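Local coordinates for protein Pre-mRNA-splicing factor SAD1 (Saccharomyces cerevisiae, PDB 4MSX) that promotes the assembly of newly synthesised U4 snRNA into the U4/U6 snRNP, is required for pre-mRNA splicing, and has a deubiquitinase-like fold without catalytic activity, at residues A195-L200 with W440-Y445; N380-N385 with V417-I422; S401-I406 with K410-A415; W452-G457 with T461-E466. All blocks are in the same frame, centred on the assembly; numbering follows the deposited sequence.

Contact 1. Residues A195-L200 with W440-Y445; sequences AHSVLL and WITQLY
Thr442 is the first residue of strand 440-445 to meet helix 195-200, and its two branches serve different partners. Its hydroxyl OG1 lies beside the backbone N (chi1 -53°) and rests on Ser197, 3.2 Å from Ser197 CA, without a hydrogen bond across the contact; Ser197 OG, in the conformer described, turns back to the carbonyl of Tyr194 in its own helix. The carbon side, CB and CG2, packs on Leu200, with Leu200 CD1 4.0 Å from Thr442 CB. A glycine in place of Thr442 would probably open a gap beside Ser197 and take away part of the packing on Leu200. Two residues on, Leu444 crosses Leu200 at about a right angle, its CD1 lying 4.0 Å from Leu200 CB. The contact packs helix 189-203 nearly along the strand, at 21°, against the mixed sheet of the ubiquitin-hydrolase-like domain. With no hydrogen bond between them in the conformer described, helix and strand are matched mainly by shape and by burial of largely apolar side chains.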
loop_
_atom_site.group_PDB
_atom_site.type_symbol
_atom_site.label_atom_id
_atom_site.label_comp_id
_atom_site.label_asym_id
_atom_site.label_seq_id
_atom_site.Cartn_x
_atom_site.Cartn_y
_atom_site.Cartn_z
ATOM N N ALA A 195 6.421 3.689 1.560
ATOM C CA ALA A 195 5.103 3.403 2.078
ATOM C C ALA A 195 4.141 3.101 0.941
ATOM O O ALA A 195 3.256 2.259 1.098
ATOM C CB ALA A 195 4.546 4.661 2.897
ATOM N N HIS A 196 4.256 3.800 -0.182
ATOM C CA HIS A 196 3.367 3.468 -1.318
ATOM C C HIS A 196 3.542 1.983 -1.690
ATOM O O HIS A 196 2.560 1.282 -1.901
ATOM C CB HIS A 196 3.709 4.326 -2.532
ATOM C CG HIS A 196 3.624 5.784 -2.246
ATOM N ND1 HIS A 196 4.323 6.726 -2.963
ATOM C CD2 HIS A 196 2.905 6.450 -1.311
ATOM C CE1 HIS A 196 4.029 7.932 -2.479
ATOM N NE2 HIS A 196 3.164 7.790 -1.486
ATOM N N SER A 197 4.787 1.494 -1.729
ATOM C CA SER A 197 4.981 0.127 -2.185
ATOM C C SER A 197 4.357 -0.842 -1.201
ATOM O O SER A 197 3.727 -1.807 -1.621
ATOM C CB SER A 197 6.476 -0.239 -2.410
ATOM O OG SER A 197 7.194 -0.215 -1.211
ATOM N N VAL A 198 4.517 -0.592 0.092
ATOM C CA VAL A 198 3.959 -1.507 1.079
ATOM C C VAL A 198 2.393 -1.489 1.041
ATOM O O VAL A 198 1.721 -2.550 1.120
ATOM C CB VAL A 198 4.461 -1.138 2.500
ATOM C CG1 VAL A 198 3.711 -1.908 3.590
ATOM C CG2 VAL A 198 6.022 -1.445 2.615
ATOM N N LEU A 199 1.807 -0.293 0.936
ATOM C CA LEU A 199 0.342 -0.248 0.859
ATOM C C LEU A 199 -0.188 -0.975 -0.380
ATOM O O LEU A 199 -1.259 -1.620 -0.324
ATOM C CB LEU A 199 -0.156 1.207 0.842
ATOM C CG LEU A 199 0.090 1.913 2.202
ATOM C CD1 LEU A 199 -0.219 3.410 2.027
ATOM C CD2 LEU A 199 -0.776 1.295 3.339
ATOM N N LEU A 200 0.496 -0.832 -1.508
ATOM C CA LEU A 200 0.101 -1.579 -2.701
ATOM C C LEU A 200 0.230 -3.115 -2.473
ATOM O O LEU A 200 -0.672 -3.903 -2.840
ATOM C CB LEU A 200 0.983 -1.165 -3.906
ATOM C CG LEU A 200 0.624 0.226 -4.482
ATOM C CD1 LEU A 200 1.726 0.716 -5.445
ATOM C CD2 LEU A 200 -0.784 0.229 -5.185
ATOM N N TRP A 440 11.962 3.792 -4.604
ATOM C CA TRP A 440 11.310 2.454 -4.612
ATOM C C TRP A 440 10.170 2.492 -5.608
ATOM O O TRP A 440 9.359 3.434 -5.609
ATOM C CB TRP A 440 10.780 2.134 -3.188
ATOM C CG TRP A 440 11.881 2.149 -2.152
ATOM C CD1 TRP A 440 12.172 3.131 -1.214
ATOM C CD2 TRP A 440 12.848 1.112 -1.975
ATOM N NE1 TRP A 440 13.274 2.735 -0.475
ATOM C CE2 TRP A 440 13.719 1.513 -0.947
ATOM C CE3 TRP A 440 13.056 -0.122 -2.619
ATOM C CZ2 TRP A 440 14.781 0.725 -0.518
ATOM C CZ3 TRP A 440 14.097 -0.925 -2.195
ATOM C CH2 TRP A 440 14.966 -0.496 -1.151
ATOM N N ILE A 441 10.087 1.475 -6.452
ATOM C CA ILE A 441 8.947 1.419 -7.363
ATOM C C ILE A 441 8.342 0.027 -7.292
ATOM O O ILE A 441 8.974 -0.929 -6.837
ATOM C CB ILE A 441 9.343 1.766 -8.793
ATOM C CG1 ILE A 441 10.277 0.697 -9.333
ATOM C CG2 ILE A 441 10.039 3.178 -8.853
ATOM C CD1 ILE A 441 10.683 0.941 -10.775
ATOM N N THR A 442 7.076 -0.068 -7.679
ATOM C CA THR A 442 6.316 -1.300 -7.375
ATOM C C THR A 442 5.737 -1.815 -8.663
ATOM O O THR A 442 5.103 -1.063 -9.396
ATOM C CB THR A 442 5.172 -0.991 -6.371
ATOM O OG1 THR A 442 5.747 -0.325 -5.244
ATOM C CG2 THR A 442 4.417 -2.286 -5.886
ATOM N N GLN A 443 5.950 -3.108 -8.942
ATOM C CA GLN A 443 5.357 -3.729 -10.115
ATOM C C GLN A 443 4.339 -4.736 -9.637
ATOM O O GLN A 443 4.638 -5.532 -8.728
ATOM C CB GLN A 443 6.450 -4.489 -10.901
ATOM C CG GLN A 443 7.516 -3.510 -11.371
ATOM C CD GLN A 443 8.763 -4.182 -11.950
ATOM O OE1 GLN A 443 9.093 -5.338 -11.617
ATOM N NE2 GLN A 443 9.493 -3.428 -12.790
ATOM N N LEU A 444 3.152 -4.722 -10.237
ATOM C CA LEU A 444 2.085 -5.583 -9.745
ATOM C C LEU A 444 1.446 -6.340 -10.879
ATOM O O LEU A 444 1.212 -5.775 -11.942
ATOM C CB LEU A 444 0.937 -4.724 -9.121
ATOM C CG LEU A 444 1.435 -3.888 -7.915
ATOM C CD1 LEU A 444 0.308 -2.929 -7.426
ATOM C CD2 LEU A 444 1.845 -4.815 -6.772
ATOM N N TYR A 445 1.044 -7.564 -10.587
ATOM C CA TYR A 445 0.530 -8.454 -11.649
ATOM C C TYR A 445 -0.971 -8.465 -11.623
ATOM O O TYR A 445 -1.565 -8.639 -10.562
ATOM C CB TYR A 445 1.023 -9.885 -11.444
ATOM C CG TYR A 445 0.633 -10.795 -12.642
ATOM C CD1 TYR A 445 1.155 -10.561 -13.910
ATOM C CD2 TYR A 445 -0.246 -11.848 -12.479
ATOM C CE1 TYR A 445 0.809 -11.392 -15.013
ATOM C CE2 TYR A 445 -0.592 -12.696 -13.583
ATOM C CZ TYR A 445 -0.045 -12.438 -14.825
ATOM O OH TYR A 445 -0.380 -13.220 -15.894
#

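Contact 2. Residues N380-N385 with V417-I422; sequences NRFDRN and VVHVVI
Phe382 drives the edge of its ring, led by CZ, against one face of the His419 imidazole in a T-shaped stack. The planes stand at 89° with centroids 5.2 Å apart, and Phe382 CZ comes to 3.7 Å from His419 NE2, toward the rim of that face. The two side chains come from opposite directions; His419 places CG anti to its backbone N (chi1 177°), which carries the ring out from the strand to meet the phenylalanine. Arg381 CB lies over the centre of one Phe382 face, and Arg384 NH1, in the conformer described, lies over the other, toward its rim. A histidine suits the site because both its nitrogens are used, ND1 with Glu472 and NE2 with Ser438. An alanine at His419 would probably deprive the edge of Phe382 of its aromatic face and leave Glu472 and Ser438 without this partner. The pair joins the loop after strand 374-379 to strand 409-421, beside Trp440 of strand 438-446, while Val417 on the same strand packs on helix 189-203.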
loop_
_atom_site.group_PDB
_atom_site.type_symbol
_atom_site.label_atom_id
_atom_site.label_comp_id
_atom_site.label_asym_id
_atom_site.label_seq_id
_atom_site.Cartn_x
_atom_site.Cartn_y
_atom_site.Cartn_z
ATOM N N ASN A 380 18.763 -9.473 0.325
ATOM C CA ASN A 380 19.464 -8.650 1.319
ATOM C C ASN A 380 20.498 -7.757 0.633
ATOM O O ASN A 380 21.678 -8.082 0.617
ATOM C CB ASN A 380 20.137 -9.543 2.340
ATOM C CG ASN A 380 20.682 -8.744 3.517
ATOM O OD1 ASN A 380 20.350 -7.560 3.670
ATOM N ND2 ASN A 380 21.506 -9.370 4.342
ATOM N N ARG A 381 20.051 -6.653 0.067
ATOM C CA ARG A 381 20.936 -5.724 -0.660
ATOM C C ARG A 381 21.865 -4.886 0.230
ATOM O O ARG A 381 23.010 -4.578 -0.162
ATOM C CB ARG A 381 20.071 -4.736 -1.435
ATOM C CG ARG A 381 19.089 -5.409 -2.439
ATOM C CD ARG A 381 19.846 -5.918 -3.693
ATOM N NE ARG A 381 18.955 -6.642 -4.622
ATOM C CZ ARG A 381 19.394 -7.248 -5.728
ATOM N NH1 ARG A 381 20.715 -7.258 -6.029
ATOM N NH2 ARG A 381 18.528 -7.853 -6.507
ATOM N N PHE A 382 21.351 -4.464 1.382
ATOM C CA PHE A 382 22.021 -3.417 2.178
ATOM C C PHE A 382 22.772 -3.881 3.382
ATOM O O PHE A 382 22.224 -4.508 4.275
ATOM C CB PHE A 382 20.979 -2.448 2.733
ATOM C CG PHE A 382 20.253 -1.700 1.675
ATOM C CD1 PHE A 382 20.952 -1.027 0.697
ATOM C CD2 PHE A 382 18.861 -1.686 1.638
ATOM C CE1 PHE A 382 20.308 -0.338 -0.314
ATOM C CE2 PHE A 382 18.192 -0.992 0.638
ATOM C CZ PHE A 382 18.919 -0.332 -0.354
ATOM N N ASP A 383 24.014 -3.448 3.468
ATOM C CA ASP A 383 24.755 -3.621 4.703
ATOM C C ASP A 383 24.691 -2.246 5.415
ATOM O O ASP A 383 25.511 -1.362 5.163
ATOM C CB ASP A 383 26.180 -4.140 4.390
ATOM C CG ASP A 383 27.100 -4.152 5.614
ATOM O OD1 ASP A 383 26.617 -4.050 6.771
ATOM O OD2 ASP A 383 28.316 -4.287 5.393
ATOM N N ARG A 384 23.673 -2.072 6.285
ATOM C CA ARG A 384 23.412 -0.772 6.922
ATOM C C ARG A 384 24.451 -0.396 7.964
ATOM O O ARG A 384 24.601 0.784 8.293
ATOM C CB ARG A 384 22.046 -0.747 7.602
ATOM C CG ARG A 384 20.928 -1.107 6.696
ATOM C CD ARG A 384 20.549 0.010 5.756
ATOM N NE ARG A 384 19.096 0.057 5.636
ATOM C CZ ARG A 384 18.427 0.842 4.798
ATOM N NH1 ARG A 384 19.086 1.670 3.988
ATOM N NH2 ARG A 384 17.092 0.816 4.811
ATOM N N ASN A 385 25.151 -1.406 8.500
ATOM C CA ASN A 385 26.264 -1.160 9.421
ATOM C C ASN A 385 27.628 -1.160 8.735
ATOM O O ASN A 385 28.564 -1.792 9.205
ATOM C CB ASN A 385 26.261 -2.168 10.563
ATOM C CG ASN A 385 25.113 -1.954 11.503
ATOM O OD1 ASN A 385 24.745 -0.810 11.841
ATOM N ND2 ASN A 385 24.509 -3.050 11.919
ATOM N N VAL A 417 8.993 -5.397 -5.767
ATOM C CA VAL A 417 9.384 -4.024 -5.391
ATOM C C VAL A 417 10.839 -3.875 -5.806
ATOM O O VAL A 417 11.686 -4.668 -5.390
ATOM C CB VAL A 417 9.240 -3.822 -3.903
ATOM C CG1 VAL A 417 9.671 -2.356 -3.463
ATOM C CG2 VAL A 417 7.728 -4.023 -3.511
ATOM N N VAL A 418 11.116 -2.824 -6.550
ATOM C CA VAL A 418 12.407 -2.628 -7.179
ATOM C C VAL A 418 13.096 -1.412 -6.596
ATOM O O VAL A 418 12.451 -0.388 -6.270
ATOM C CB VAL A 418 12.169 -2.413 -8.684
ATOM C CG1 VAL A 418 13.342 -1.730 -9.325
ATOM C CG2 VAL A 418 11.862 -3.806 -9.332
ATOM N N HIS A 419 14.419 -1.512 -6.484
ATOM C CA HIS A 419 15.212 -0.442 -5.913
ATOM C C HIS A 419 15.871 0.342 -7.064
ATOM O O HIS A 419 16.440 -0.243 -7.957
ATOM C CB HIS A 419 16.291 -1.028 -4.991
ATOM C CG HIS A 419 17.200 0.007 -4.405
ATOM N ND1 HIS A 419 18.557 0.024 -4.646
ATOM C CD2 HIS A 419 16.943 1.071 -3.604
ATOM C CE1 HIS A 419 19.098 1.051 -4.010
ATOM N NE2 HIS A 419 18.143 1.698 -3.365
ATOM N N VAL A 420 15.799 1.664 -7.016
ATOM C CA VAL A 420 16.315 2.528 -8.081
ATOM C C VAL A 420 17.118 3.593 -7.377
ATOM O O VAL A 420 16.686 4.118 -6.327
ATOM C CB VAL A 420 15.121 3.188 -8.871
ATOM C CG1 VAL A 420 15.567 4.376 -9.654
ATOM C CG2 VAL A 420 14.503 2.160 -9.800
ATOM N N VAL A 421 18.281 3.936 -7.926
ATOM C CA VAL A 421 19.097 4.993 -7.312
ATOM C C VAL A 421 18.878 6.345 -7.974
ATOM O O VAL A 421 18.816 6.443 -9.188
ATOM C CB VAL A 421 20.630 4.669 -7.347
ATOM C CG1 VAL A 421 21.461 5.953 -7.208
ATOM C CG2 VAL A 421 20.989 3.736 -6.229
ATOM N N ILE A 422 18.766 7.386 -7.150
ATOM C CA ILE A 422 18.605 8.758 -7.644
ATOM C C ILE A 422 19.613 9.699 -6.969
ATOM O O ILE A 422 20.552 9.260 -6.273
ATOM C CB ILE A 422 17.180 9.286 -7.375
ATOM C CG1 ILE A 422 16.757 8.931 -5.941
ATOM C CG2 ILE A 422 16.186 8.720 -8.401
ATOM C CD1 ILE A 422 15.439 9.574 -5.468
#

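Contact 3. Residues S401-I406 with K410-A415; sequences SSELEI and KYRLKA
Leu404 and Tyr411 pair across the antiparallel hairpin of strands 403-406 and 409-421, and their side chains lie side by side on its buried face. Their backbones exchange two hydrogen bonds, the shorter from Tyr411 N to Leu404 O at 2.9 Å, while Leu413 N reaches Ser402 O at 3.0 Å. The non-hydrogen-bonded pairs Glu403-Arg412 and Glu405-Lys410 flank the Leu404-Tyr411 pair, and there CA-H groups approach carbonyls, as Arg412 CA does Ser402 O at 3.2 Å. Leu404 CD2 packs 4.2 Å from Tyr411 CB, and Ile406 CD1 comes obliquely to the Tyr411 ring. The tyrosine adds apolar bulk but needs a polar partner at its far end, which OH finds in the carbonyl of Pro372; Leu404 and Tyr411 both lean on strand 374-379.

The other face is exposed and charged. Glu405, with CG anti to its backbone N (chi1 -170°), runs alongside Lys410, and a bend at chi4 (62°) brings Lys410 NZ to 3.1 Å from Glu405 OE2 in a hydrogen-bonded salt bridge. Glu403 lies along Arg412 in a salt bridge without a hydrogen bond: Arg412 NH2 is 3.3 Å from Glu403 OE1, the planes 66° apart.

Register is probably set chiefly by the backbone ladder and the apolar face. The ion pairs match opposite charges across the strands on the exposed face, where solvent probably weakens them.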
loop_
_atom_site.group_PDB
_atom_site.type_symbol
_atom_site.label_atom_id
_atom_site.label_comp_id
_atom_site.label_asym_id
_atom_site.label_seq_id
_atom_site.Cartn_x
_atom_site.Cartn_y
_atom_site.Cartn_z
ATOM N N SER A 401 11.774 -16.000 -13.032
ATOM C CA SER A 401 10.702 -15.942 -14.026
ATOM C C SER A 401 9.425 -15.811 -13.247
ATOM O O SER A 401 9.436 -15.320 -12.111
ATOM C CB SER A 401 10.678 -17.229 -14.883
ATOM O OG SER A 401 10.319 -18.360 -14.085
ATOM N N SER A 402 8.306 -16.255 -13.797
ATOM C CA SER A 402 7.066 -15.987 -13.080
ATOM C C SER A 402 6.604 -17.163 -12.254
ATOM O O SER A 402 5.599 -17.061 -11.568
ATOM C CB SER A 402 5.985 -15.462 -14.027
ATOM O OG SER A 402 6.062 -14.025 -14.090
ATOM N N GLU A 403 7.382 -18.250 -12.260
ATOM C CA GLU A 403 7.003 -19.460 -11.529
ATOM C C GLU A 403 8.174 -20.027 -10.759
ATOM O O GLU A 403 9.336 -19.891 -11.156
ATOM C CB GLU A 403 6.594 -20.588 -12.525
ATOM C CG GLU A 403 5.436 -20.253 -13.424
ATOM C CD GLU A 403 5.060 -21.430 -14.335
ATOM O OE1 GLU A 403 3.880 -21.856 -14.291
ATOM O OE2 GLU A 403 5.951 -21.929 -15.078
ATOM N N LEU A 404 7.865 -20.764 -9.709
ATOM C CA LEU A 404 8.884 -21.224 -8.822
ATOM C C LEU A 404 8.295 -22.455 -8.146
ATOM O O LEU A 404 7.111 -22.518 -7.924
ATOM C CB LEU A 404 9.158 -20.042 -7.830
ATOM C CG LEU A 404 9.996 -20.160 -6.584
ATOM C CD1 LEU A 404 10.309 -18.770 -5.995
ATOM C CD2 LEU A 404 9.238 -20.991 -5.583
ATOM N N GLU A 405 9.108 -23.447 -7.810
ATOM C CA GLU A 405 8.563 -24.570 -7.070
ATOM C C GLU A 405 9.427 -24.823 -5.852
ATOM O O GLU A 405 10.632 -24.783 -5.957
ATOM C CB GLU A 405 8.556 -25.820 -7.990
ATOM C CG GLU A 405 7.793 -26.982 -7.402
ATOM C CD GLU A 405 7.584 -28.139 -8.393
ATOM O OE1 GLU A 405 8.565 -28.560 -9.057
ATOM O OE2 GLU A 405 6.432 -28.612 -8.496
ATOM N N ILE A 406 8.820 -25.074 -4.696
ATOM C CA ILE A 406 9.596 -25.400 -3.494
ATOM C C ILE A 406 9.082 -26.729 -2.939
ATOM O O ILE A 406 7.950 -26.804 -2.474
ATOM C CB ILE A 406 9.427 -24.328 -2.373
ATOM C CG1 ILE A 406 9.942 -22.979 -2.841
ATOM C CG2 ILE A 406 10.152 -24.773 -1.096
ATOM C CD1 ILE A 406 9.494 -21.784 -1.947
ATOM N N LYS A 410 3.939 -25.212 -5.842
ATOM C CA LYS A 410 4.199 -24.238 -6.886
ATOM C C LYS A 410 3.721 -22.830 -6.451
ATOM O O LYS A 410 2.658 -22.704 -5.832
ATOM C CB LYS A 410 3.439 -24.597 -8.141
ATOM C CG LYS A 410 4.079 -25.782 -8.916
ATOM C CD LYS A 410 3.158 -26.289 -10.035
ATOM C CE LYS A 410 3.599 -27.690 -10.540
ATOM N NZ LYS A 410 3.546 -28.782 -9.490
ATOM N N TYR A 411 4.472 -21.813 -6.867
ATOM C CA TYR A 411 4.141 -20.396 -6.585
ATOM C C TYR A 411 4.238 -19.588 -7.875
ATOM O O TYR A 411 5.052 -19.913 -8.751
ATOM C CB TYR A 411 5.205 -19.837 -5.604
ATOM C CG TYR A 411 4.908 -20.174 -4.175
ATOM C CD1 TYR A 411 5.409 -21.346 -3.583
ATOM C CD2 TYR A 411 4.136 -19.312 -3.400
ATOM C CE1 TYR A 411 5.123 -21.642 -2.265
ATOM C CE2 TYR A 411 3.855 -19.596 -2.094
ATOM C CZ TYR A 411 4.359 -20.743 -1.520
ATOM O OH TYR A 411 4.050 -20.996 -0.216
ATOM N N ARG A 412 3.465 -18.497 -7.977
ATOM C CA ARG A 412 3.602 -17.593 -9.104
ATOM C C ARG A 412 3.855 -16.166 -8.554
ATOM O O ARG A 412 3.242 -15.809 -7.555
ATOM C CB ARG A 412 2.295 -17.571 -9.909
ATOM C CG ARG A 412 2.158 -18.881 -10.719
ATOM C CD ARG A 412 1.217 -18.796 -11.905
ATOM N NE ARG A 412 1.216 -20.078 -12.617
ATOM C CZ ARG A 412 0.525 -20.338 -13.725
ATOM N NH1 ARG A 412 -0.243 -19.401 -14.278
ATOM N NH2 ARG A 412 0.604 -21.543 -14.283
ATOM N N LEU A 413 4.698 -15.413 -9.238
ATOM C CA LEU A 413 5.089 -14.061 -8.786
ATOM C C LEU A 413 3.918 -13.113 -8.992
ATOM O O LEU A 413 3.344 -13.085 -10.072
ATOM C CB LEU A 413 6.278 -13.587 -9.603
ATOM C CG LEU A 413 6.811 -12.209 -9.199
ATOM C CD1 LEU A 413 7.400 -12.233 -7.744
ATOM C CD2 LEU A 413 7.875 -11.813 -10.217
ATOM N N LYS A 414 3.595 -12.309 -7.977
ATOM C CA LYS A 414 2.455 -11.392 -8.030
ATOM C C LYS A 414 2.870 -9.929 -7.830
ATOM O O LYS A 414 2.188 -9.025 -8.288
ATOM C CB LYS A 414 1.435 -11.750 -6.934
ATOM C CG LYS A 414 0.712 -13.125 -7.135
ATOM C CD LYS A 414 -0.333 -13.083 -8.280
ATOM C CE LYS A 414 -1.448 -12.040 -8.013
ATOM N NZ LYS A 414 -2.248 -12.285 -6.769
ATOM N N ALA A 415 3.991 -9.698 -7.135
ATOM C CA ALA A 415 4.434 -8.320 -6.892
ATOM C C ALA A 415 5.951 -8.310 -6.776
ATOM O O ALA A 415 6.549 -9.269 -6.236
ATOM C CB ALA A 415 3.811 -7.797 -5.575
HETATM O O HOH W 1 3.085 -14.192 -12.474
#

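Contact 4. Residues W452-G457 with T461-E466; sequences WIEIDG and TEREAE
The guanidinium of Arg463 has Thr461 CB over the centre of one face, and the carboxylate of Glu454 at its edge. It grips side-on with two nitrogens: Arg463 NE reaches Glu454 OE1 at 2.9 Å in an almost straight bond, and Arg463 NH2 reaches Glu454 OE2 at 2.7 Å. The two flat groups are turned 69° apart, and both oxygens are met from above the carboxylate plane. A bend at chi2 (-61°) folds the arginine back toward the glutamate. The indole of Trp452 is approached obliquely by the methyl of Ala465, with Trp452 CD1 3.6 Å from Ala465 CB; a small residue suits this close approach. Between the chains, Glu454 N donates to Thr461 O at 2.8 Å, and a water joins Glu454 O to Thr461 OG1. Glu454 OE1 also receives Lys471, in a salt bridge, and Gln443, so the buried carboxylate's charge is probably well balanced. In the mixed sheet, strand 451-456 of this antiparallel hairpin hydrogen-bonds to strand 438-446, and strand 459-463 lies on the far side of strand 451-456 from strand 438-446.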
loop_
_atom_site.group_PDB
_atom_site.type_symbol
_atom_site.label_atom_id
_atom_site.label_comp_id
_atom_site.label_asym_id
_atom_site.label_seq_id
_atom_site.Cartn_x
_atom_site.Cartn_y
_atom_site.Cartn_z
ATOM N N TRP A 452 1.716 -6.935 -16.326
ATOM C CA TRP A 452 2.452 -6.332 -15.218
ATOM C C TRP A 452 2.329 -4.833 -15.330
ATOM O O TRP A 452 2.608 -4.238 -16.386
ATOM C CB TRP A 452 3.937 -6.739 -15.261
ATOM C CG TRP A 452 4.153 -8.101 -14.680
ATOM C CD1 TRP A 452 4.205 -9.312 -15.364
ATOM C CD2 TRP A 452 4.308 -8.414 -13.300
ATOM N NE1 TRP A 452 4.375 -10.342 -14.473
ATOM C CE2 TRP A 452 4.471 -9.820 -13.200
ATOM C CE3 TRP A 452 4.353 -7.633 -12.126
ATOM C CZ2 TRP A 452 4.654 -10.467 -11.975
ATOM C CZ3 TRP A 452 4.544 -8.271 -10.907
ATOM C CH2 TRP A 452 4.703 -9.679 -10.840
ATOM N N ILE A 453 1.980 -4.189 -14.224
ATOM C CA ILE A 453 1.894 -2.737 -14.235
ATOM C C ILE A 453 2.913 -2.223 -13.247
ATOM O O ILE A 453 2.885 -2.623 -12.071
ATOM C CB ILE A 453 0.505 -2.272 -13.747
ATOM C CG1 ILE A 453 -0.621 -2.874 -14.594
ATOM C CG2 ILE A 453 0.434 -0.755 -13.744
ATOM C CD1 ILE A 453 -0.553 -2.509 -16.051
ATOM N N GLU A 454 3.777 -1.325 -13.707
ATOM C CA GLU A 454 4.795 -0.725 -12.858
ATOM C C GLU A 454 4.332 0.650 -12.387
ATOM O O GLU A 454 4.050 1.530 -13.185
ATOM C CB GLU A 454 6.104 -0.570 -13.630
ATOM C CG GLU A 454 7.181 0.217 -12.880
ATOM C CD GLU A 454 8.492 0.308 -13.706
ATOM O OE1 GLU A 454 9.124 -0.738 -13.937
ATOM O OE2 GLU A 454 8.850 1.419 -14.138
ATOM N N ILE A 455 4.303 0.842 -11.085
ATOM C CA ILE A 455 3.820 2.108 -10.522
ATOM C C ILE A 455 5.030 2.843 -9.967
ATOM O O ILE A 455 5.652 2.391 -9.015
ATOM C CB ILE A 455 2.769 1.826 -9.473
ATOM C CG1 ILE A 455 1.653 1.026 -10.160
ATOM C CG2 ILE A 455 2.273 3.146 -8.857
ATOM C CD1 ILE A 455 0.759 0.224 -9.275
ATOM N N ASP A 456 5.359 3.969 -10.578
ATOM C CA ASP A 456 6.538 4.772 -10.159
ATOM C C ASP A 456 6.011 6.195 -9.889
ATOM O O ASP A 456 5.695 6.935 -10.814
ATOM C CB ASP A 456 7.606 4.719 -11.283
ATOM C CG ASP A 456 8.823 5.619 -11.011
ATOM O OD1 ASP A 456 8.901 6.273 -9.934
ATOM O OD2 ASP A 456 9.718 5.637 -11.890
ATOM N N GLY A 457 5.810 6.559 -8.631
ATOM C CA GLY A 457 5.146 7.853 -8.358
ATOM C C GLY A 457 3.721 7.787 -8.886
ATOM O O GLY A 457 3.022 6.804 -8.629
ATOM N N THR A 461 3.058 2.096 -16.085
ATOM C CA THR A 461 3.567 1.662 -17.378
ATOM C C THR A 461 3.454 0.137 -17.389
ATOM O O THR A 461 3.759 -0.503 -16.391
ATOM C CB THR A 461 5.057 1.978 -17.512
ATOM O OG1 THR A 461 5.297 3.345 -17.199
ATOM C CG2 THR A 461 5.563 1.689 -18.909
ATOM N N GLU A 462 3.003 -0.454 -18.485
ATOM C CA GLU A 462 3.049 -1.907 -18.598
ATOM C C GLU A 462 4.516 -2.378 -18.742
ATOM O O GLU A 462 5.328 -1.683 -19.362
ATOM C CB GLU A 462 2.281 -2.385 -19.823
ATOM C CG GLU A 462 0.789 -2.285 -19.712
ATOM C CD GLU A 462 0.084 -3.065 -20.824
ATOM O OE1 GLU A 462 0.720 -3.966 -21.431
ATOM O OE2 GLU A 462 -1.104 -2.775 -21.084
ATOM N N ARG A 463 4.846 -3.540 -18.177
ATOM C CA ARG A 463 6.175 -4.140 -18.338
ATOM C C ARG A 463 6.032 -5.594 -18.782
ATOM O O ARG A 463 5.022 -6.264 -18.468
ATOM C CB ARG A 463 6.974 -4.127 -17.023
ATOM C CG ARG A 463 7.350 -2.752 -16.499
ATOM C CD ARG A 463 8.241 -1.994 -17.475
ATOM N NE ARG A 463 8.714 -0.762 -16.855
ATOM C CZ ARG A 463 8.993 0.369 -17.503
ATOM N NH1 ARG A 463 8.865 0.449 -18.825
ATOM N NH2 ARG A 463 9.403 1.432 -16.814
ATOM N N GLU A 464 7.046 -6.090 -19.494
ATOM C CA GLU A 464 7.038 -7.488 -19.901
ATOM C C GLU A 464 7.529 -8.387 -18.771
ATOM O O GLU A 464 8.572 -8.127 -18.138
ATOM C CB GLU A 464 7.885 -7.682 -21.168
ATOM C CG GLU A 464 7.260 -7.040 -22.418
ATOM C CD GLU A 464 5.858 -7.548 -22.703
ATOM O OE1 GLU A 464 5.716 -8.730 -23.103
ATOM O OE2 GLU A 464 4.889 -6.771 -22.512
ATOM N N ALA A 465 6.773 -9.447 -18.521
ATOM C CA ALA A 465 7.089 -10.398 -17.448
ATOM C C ALA A 465 8.516 -10.958 -17.513
ATOM O O ALA A 465 9.208 -11.096 -16.470
ATOM C CB ALA A 465 6.076 -11.555 -17.438
ATOM N N GLU A 466 8.980 -11.275 -18.719
ATOM C CA GLU A 466 10.265 -11.999 -18.817
ATOM C C GLU A 466 11.431 -11.070 -18.556
ATOM O O GLU A 466 12.524 -11.548 -18.292
ATOM C CB GLU A 466 10.465 -12.746 -20.163
ATOM C CG GLU A 466 9.734 -12.189 -21.361
ATOM C CD GLU A 466 8.304 -12.705 -21.433
ATOM O OE1 GLU A 466 7.362 -11.913 -21.137
ATOM O OE2 GLU A 466 8.134 -13.909 -21.764
HETATM O O HOH W 2 2.706 -7.034 -19.002
HETATM O O HOH W 3 5.900 3.570 -14.397
#

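All four contacts belong to the ubiquitin-hydrolase-like domain, and all reach one mixed sheet. Contacts 1 and 4, with centres about 11 Å apart, are joined by backbone hydrogen bonds such as Ile455 N to Thr442 O at 2.7 Å. Contacts 1 and 2, about 15 Å between centres, meet through Trp440, whose CH2 is 3.5 Å from His419 CD2, and through the probable backbone bond between Val418 N and Ile441 O. Contact 3 shares strand 409-421 with contact 2, about 22 Å between centres, and reaches contact 1 through the bond from Tyr445 N to Lys414 O. Trp452 bridges contacts 3 and 4, its CZ2 lying 3.5 Å from Leu413 O. The zinc site of Cys94, Cys97, His113 and His119 lies away from all four.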